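DNA protection during starvation protein (Halobacterium salinarum, PDB 1TJO) probably protects DNA from oxidative damage by oxidising intracellular iron(II) with hydrogen peroxide and storing it as ferric mineral inside a hollow dodecamer. Local coordinates at residues L20-D25 with Q86-V91; A39-L44 with G127-A132. All blocks are in the same frame, centred on the assembly; numbering follows the deposited sequence.

In the fold
Both contacts use helix 24-54, contact 1 just before and at its N-terminal end and contact 2 further along it. The centre of contact 1 lies about 21 Å from the centre of the chain, that of contact 2 about 4 Å. Their centres are 22 Å apart and their nearest atoms about 10 Å. Along the chain the segments alternate, 20-25, 39-44, 86-91, 127-132; contact 1 packs the loop leading into helix 24-54 on the end of helix 60-87, and contact 2 packs the helix itself on helix 115-142 in the ferritin-like bundle. Between subunits the two regions meet again: Arg21 forms salt bridges with Asp128 and Glu131 of a neighbouring subunit.

Contact 1. Residues L20-D25 with Q86-V91; sequences LRMDAD and QALGGV. With MG (magnesium ion), chain Q.
Leu20 reaches Ala87 with one methyl: CD1 lies 3.9 Å from Ala87 O and 4.1 Å from Ala87 CB, where helix 60-87 ends. Arg21 turns to a neighbouring subunit and bridges to its Asp128 and Glu131, while Arg21 and Met22 together form a G1 beta bulge facing Ser17. Met22 meets Leu88 in a purely apolar contact. Its CG stands anti to the backbone N (chi1 -157°), and bends at the next two torsions fold the chain back, bringing both CG and CE against a single methyl, Leu88 CD2, with CE at 4.0 Å. Leu88 also touches Cys30 and Val31 of helix 24-54. It follows a helix closed by a Schellman motif: Gly89, with positive phi, is the C-prime residue, Gly89 N bonds to Gln86 O (2.9 Å) and Gly90 N to Val85 O. Asp23 then N-caps helix 24-54 and pairs with Arg26. Beside the apolar patch, Gln86, assigned to iron translocation, binds magnesium through OE1 at 2.4 Å. A magnesium-bound water also donates to Gln86 O (2.9 Å), and two more waters, His168 of one neighbouring subunit and Glu56 of another complete the six-coordinate shell.

Contact 2. Residues A39-L44 with G127-A132; sequences ANVYVL and GDIIEA
Ile129 projects from helix 115-142 onto helix 24-54 and meets Asn40, Val41 and Leu44, one helical turn of the partner. Asn40 gives its aliphatic base: CB lies 3.8 Å from Ile129 CG1. The amide of Asn40 is engaged with the 103-105 loop, where OD1 accepts from the backbone N of both Ser104 and Val105; two donors thus grip one buried oxygen. With CG1 anti to its carbonyl carbon (chi1 -68°) and the chain extended beyond (chi2 173°), Ile129 brings CD1 to 4.0 Å from Leu44 CD2. The side chain of Val41 crosses that of Ile129 at about a right angle, its CG2 being 4.1 Å from both CD1 and CG2 of the isoleucine. Cutting Ile129 back to an alanine removes CG1, CG2 and CD1, which would probably open a gap beside Val41 and Leu44 and uncover the aliphatic base of Asn40. Ile129 also touches Leu159 of helix 146-169, and Val41 touches Ala74, Ala78 and Leu81 of helix 60-87, so side chains from all four long helices converge here. The axes of segments 39-44 and 127-132 approach to 10.3 Å, with their directions 154° apart, nearly antiparallel, in the hydrophobic core of the four-helix bundle characteristic of ferritin-like proteins.

Contact 1. Residues L20-D25 with Q86-V91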
loop_
_atom_site.group_PDB
_atom_site.type_symbol
_atom_site.label_atom_id
_atom_site.label_comp_id
_atom_site.label_asym_id
_atom_site.label_seq_id
_atom_site.Cartn_x
_atom_site.Cartn_y
_atom_site.Cartn_z
ATOM N N LEU A 20 6.877 10.002 -34.950
ATOM C CA LEU A 20 5.490 10.409 -34.762
ATOM C C LEU A 20 4.817 10.811 -36.072
ATOM O O LEU A 20 3.658 11.191 -36.037
ATOM C CB LEU A 20 5.374 11.561 -33.752
ATOM C CG LEU A 20 5.934 11.271 -32.366
ATOM C CD1 LEU A 20 5.634 12.412 -31.421
ATOM C CD2 LEU A 20 5.368 9.967 -31.808
ATOM N N ARG A 21 5.505 10.694 -37.205
ATOM C CA ARG A 21 4.921 11.024 -38.488
ATOM C C ARG A 21 4.275 12.415 -38.481
ATOM O O ARG A 21 3.147 12.603 -38.930
ATOM C CB ARG A 21 3.893 9.960 -38.873
ATOM C CG ARG A 21 4.437 8.558 -38.976
ATOM C CD ARG A 21 5.202 8.261 -40.247
ATOM N NE ARG A 21 5.923 6.977 -40.207
ATOM C CZ ARG A 21 5.398 5.806 -40.527
ATOM N NH1 ARG A 21 4.146 5.714 -40.957
ATOM N NH2 ARG A 21 6.139 4.720 -40.422
ATOM N N MET A 22 5.019 13.377 -37.975
ATOM C CA MET A 22 4.597 14.766 -37.904
ATOM C C MET A 22 5.647 15.579 -38.588
ATOM O O MET A 22 6.765 15.747 -38.101
ATOM C CB MET A 22 4.434 15.237 -36.449
ATOM C CG MET A 22 3.495 16.434 -36.344
ATOM S SD MET A 22 1.794 15.935 -36.378
ATOM C CE MET A 22 1.643 15.382 -34.737
ATOM N N ASP A 23 5.296 16.064 -39.766
ATOM C CA ASP A 23 6.163 16.969 -40.492
ATOM C C ASP A 23 6.419 18.283 -39.752
ATOM O O ASP A 23 5.607 18.725 -38.965
ATOM C CB ASP A 23 5.537 17.287 -41.832
ATOM C CG ASP A 23 4.105 17.751 -41.693
ATOM O OD1 ASP A 23 3.200 16.894 -41.447
ATOM O OD2 ASP A 23 3.802 18.957 -41.779
ATOM N N ALA A 24 7.524 18.927 -40.089
ATOM C CA ALA A 24 7.984 20.119 -39.393
ATOM C C ALA A 24 7.043 21.309 -39.542
ATOM O O ALA A 24 6.893 22.111 -38.619
ATOM C CB ALA A 24 9.387 20.480 -39.820
ATOM N N ASP A 25 6.380 21.432 -40.686
ATOM C CA ASP A 25 5.445 22.537 -40.854
ATOM C C ASP A 25 4.282 22.492 -39.867
ATOM O O ASP A 25 3.986 23.488 -39.210
ATOM C CB ASP A 25 4.939 22.632 -42.297
ATOM C CG ASP A 25 4.512 24.019 -42.634
ATOM O OD1 ASP A 25 3.283 24.246 -42.710
ATOM O OD2 ASP A 25 5.332 24.958 -42.817
ATOM N N GLN A 86 9.391 19.040 -27.188
ATOM C CA GLN A 86 10.568 18.265 -27.546
ATOM C C GLN A 86 10.242 17.072 -28.470
ATOM O O GLN A 86 10.944 16.875 -29.454
ATOM C CB GLN A 86 11.284 17.822 -26.283
ATOM C CG GLN A 86 12.745 17.715 -26.435
ATOM C CD GLN A 86 13.064 16.435 -27.070
ATOM O OE1 GLN A 86 14.025 16.294 -27.836
ATOM N NE2 GLN A 86 12.228 15.480 -26.812
ATOM N N ALA A 87 9.131 16.385 -28.225
ATOM C CA ALA A 87 8.717 15.253 -29.039
ATOM C C ALA A 87 8.425 15.661 -30.461
ATOM O O ALA A 87 8.671 14.872 -31.379
ATOM C CB ALA A 87 7.547 14.530 -28.465
ATOM N N LEU A 88 7.932 16.886 -30.631
ATOM C CA LEU A 88 7.612 17.421 -31.949
ATOM C C LEU A 88 8.820 18.085 -32.621
ATOM O O LEU A 88 8.681 18.684 -33.686
ATOM C CB LEU A 88 6.456 18.385 -31.851
ATOM C CG LEU A 88 5.104 17.785 -31.452
ATOM C CD1 LEU A 88 4.118 18.857 -31.324
ATOM C CD2 LEU A 88 4.624 16.742 -32.426
ATOM N N GLY A 89 9.990 17.970 -31.999
ATOM C CA GLY A 89 11.245 18.420 -32.584
ATOM C C GLY A 89 11.598 19.881 -32.340
ATOM O O GLY A 89 12.405 20.451 -33.066
ATOM N N GLY A 90 10.955 20.499 -31.351
ATOM C CA GLY A 90 11.263 21.824 -30.924
ATOM C C GLY A 90 12.127 21.885 -29.680
ATOM O O GLY A 90 12.480 20.836 -29.089
ATOM N N VAL A 91 12.413 23.113 -29.252
ATOM C CA VAL A 91 13.187 23.369 -28.052
ATOM C C VAL A 91 12.346 24.070 -26.991
ATOM O O VAL A 91 11.973 25.218 -27.126
ATOM C CB VAL A 91 14.431 24.254 -28.402
ATOM C CG1 VAL A 91 15.228 24.580 -27.180
ATOM C CG2 VAL A 91 15.299 23.564 -29.397
HETATM MG MG MG Q . 14.382 14.758 -29.665
HETATM O O HOH W 1 12.338 14.414 -30.062
HETATM O O HOH W 2 14.874 16.396 -30.957
HETATM O O HOH W 3 14.812 13.468 -31.253
#

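Contact 2. Residues A39-L44 with G127-A132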
loop_
_atom_site.group_PDB
_atom_site.type_symbol
_atom_site.label_atom_id
_atom_site.label_comp_id
_atom_site.label_asym_id
_atom_site.label_seq_id
_atom_site.Cartn_x
_atom_site.Cartn_y
_atom_site.Cartn_z
ATOM N N ALA A 39 5.511 28.760 -21.001
ATOM C CA ALA A 39 6.056 29.949 -20.329
ATOM C C ALA A 39 5.037 30.473 -19.326
ATOM O O ALA A 39 5.345 30.776 -18.150
ATOM C CB ALA A 39 6.416 30.986 -21.354
ATOM N N ASN A 40 3.796 30.562 -19.742
ATOM C CA ASN A 40 2.731 31.039 -18.847
ATOM C C ASN A 40 2.499 30.081 -17.669
ATOM O O ASN A 40 2.354 30.524 -16.545
ATOM C CB ASN A 40 1.444 31.243 -19.636
ATOM C CG ASN A 40 1.459 32.499 -20.432
ATOM O OD1 ASN A 40 2.180 33.438 -20.107
ATOM N ND2 ASN A 40 0.670 32.521 -21.512
ATOM N N VAL A 41 2.598 28.791 -17.908
ATOM C CA VAL A 41 2.328 27.810 -16.857
ATOM C C VAL A 41 3.462 27.815 -15.839
ATOM O O VAL A 41 3.211 27.661 -14.656
ATOM C CB VAL A 41 2.056 26.412 -17.442
ATOM C CG1 VAL A 41 2.011 25.380 -16.344
ATOM C CG2 VAL A 41 0.756 26.386 -18.185
ATOM N N TYR A 42 4.709 28.024 -16.272
ATOM C CA TYR A 42 5.807 28.103 -15.319
ATOM C C TYR A 42 5.811 29.393 -14.468
ATOM O O TYR A 42 6.176 29.361 -13.310
ATOM C CB TYR A 42 7.182 27.828 -15.947
ATOM C CG TYR A 42 7.717 26.440 -15.540
ATOM C CD1 TYR A 42 8.223 25.587 -16.487
ATOM C CD2 TYR A 42 7.771 26.053 -14.211
ATOM C CE1 TYR A 42 8.720 24.365 -16.158
ATOM C CE2 TYR A 42 8.268 24.813 -13.868
ATOM C CZ TYR A 42 8.742 23.978 -14.846
ATOM O OH TYR A 42 9.232 22.711 -14.520
ATOM N N VAL A 43 5.359 30.504 -15.051
ATOM C CA VAL A 43 5.138 31.717 -14.278
ATOM C C VAL A 43 4.032 31.482 -13.234
ATOM O O VAL A 43 4.183 31.864 -12.092
ATOM C CB VAL A 43 4.871 32.988 -15.137
ATOM C CG1 VAL A 43 6.135 33.365 -15.917
ATOM C CG2 VAL A 43 3.784 32.793 -16.049
ATOM N N LEU A 44 2.960 30.791 -13.628
ATOM C CA LEU A 44 1.880 30.429 -12.726
ATOM C C LEU A 44 2.426 29.577 -11.588
ATOM O O LEU A 44 2.178 29.844 -10.423
ATOM C CB LEU A 44 0.766 29.685 -13.478
ATOM C CG LEU A 44 -0.326 29.119 -12.562
ATOM C CD1 LEU A 44 -1.063 30.249 -11.855
ATOM C CD2 LEU A 44 -1.224 28.175 -13.364
ATOM N N GLY A 127 -7.046 32.340 -15.914
ATOM C CA GLY A 127 -7.982 32.691 -16.957
ATOM C C GLY A 127 -7.326 32.879 -18.284
ATOM O O GLY A 127 -7.824 32.391 -19.303
ATOM N N ASP A 128 -6.192 33.541 -18.296
ATOM C CA ASP A 128 -5.452 33.746 -19.547
ATOM C C ASP A 128 -4.982 32.418 -20.150
ATOM O O ASP A 128 -5.031 32.192 -21.363
ATOM C CB ASP A 128 -4.226 34.606 -19.240
ATOM C CG ASP A 128 -4.564 36.079 -18.997
ATOM O OD1 ASP A 128 -5.741 36.498 -19.036
ATOM O OD2 ASP A 128 -3.659 36.879 -18.743
ATOM N N ILE A 129 -4.525 31.512 -19.276
ATOM C CA ILE A 129 -4.018 30.211 -19.699
ATOM C C ILE A 129 -5.163 29.338 -20.215
ATOM O O ILE A 129 -5.016 28.625 -21.174
ATOM C CB ILE A 129 -3.259 29.497 -18.560
ATOM C CG1 ILE A 129 -1.964 30.267 -18.258
ATOM C CG2 ILE A 129 -2.912 28.078 -18.975
ATOM C CD1 ILE A 129 -1.189 29.793 -17.043
ATOM N N ILE A 130 -6.300 29.424 -19.570
ATOM C CA ILE A 130 -7.468 28.636 -19.896
ATOM C C ILE A 130 -7.975 29.050 -21.281
ATOM O O ILE A 130 -8.228 28.201 -22.102
ATOM C CB ILE A 130 -8.542 28.798 -18.816
ATOM C CG1 ILE A 130 -8.195 27.912 -17.598
ATOM C CG2 ILE A 130 -9.918 28.378 -19.319
ATOM C CD1 ILE A 130 -8.876 28.329 -16.413
ATOM N N GLU A 131 -8.028 30.358 -21.561
ATOM C CA GLU A 131 -8.490 30.810 -22.868
ATOM C C GLU A 131 -7.528 30.388 -23.964
ATOM O O GLU A 131 -7.947 29.899 -25.025
ATOM C CB GLU A 131 -8.677 32.327 -22.896
ATOM C CG GLU A 131 -9.776 32.801 -21.982
ATOM C CD GLU A 131 -10.120 34.263 -22.201
ATOM O OE1 GLU A 131 -9.496 35.132 -21.562
ATOM O OE2 GLU A 131 -10.990 34.531 -23.045
ATOM N N ALA A 132 -6.229 30.533 -23.719
ATOM C CA ALA A 132 -5.244 30.081 -24.700
ATOM C C ALA A 132 -5.252 28.583 -24.926
ATOM O O ALA A 132 -5.183 28.137 -26.076
ATOM C CB ALA A 132 -3.861 30.556 -24.336
#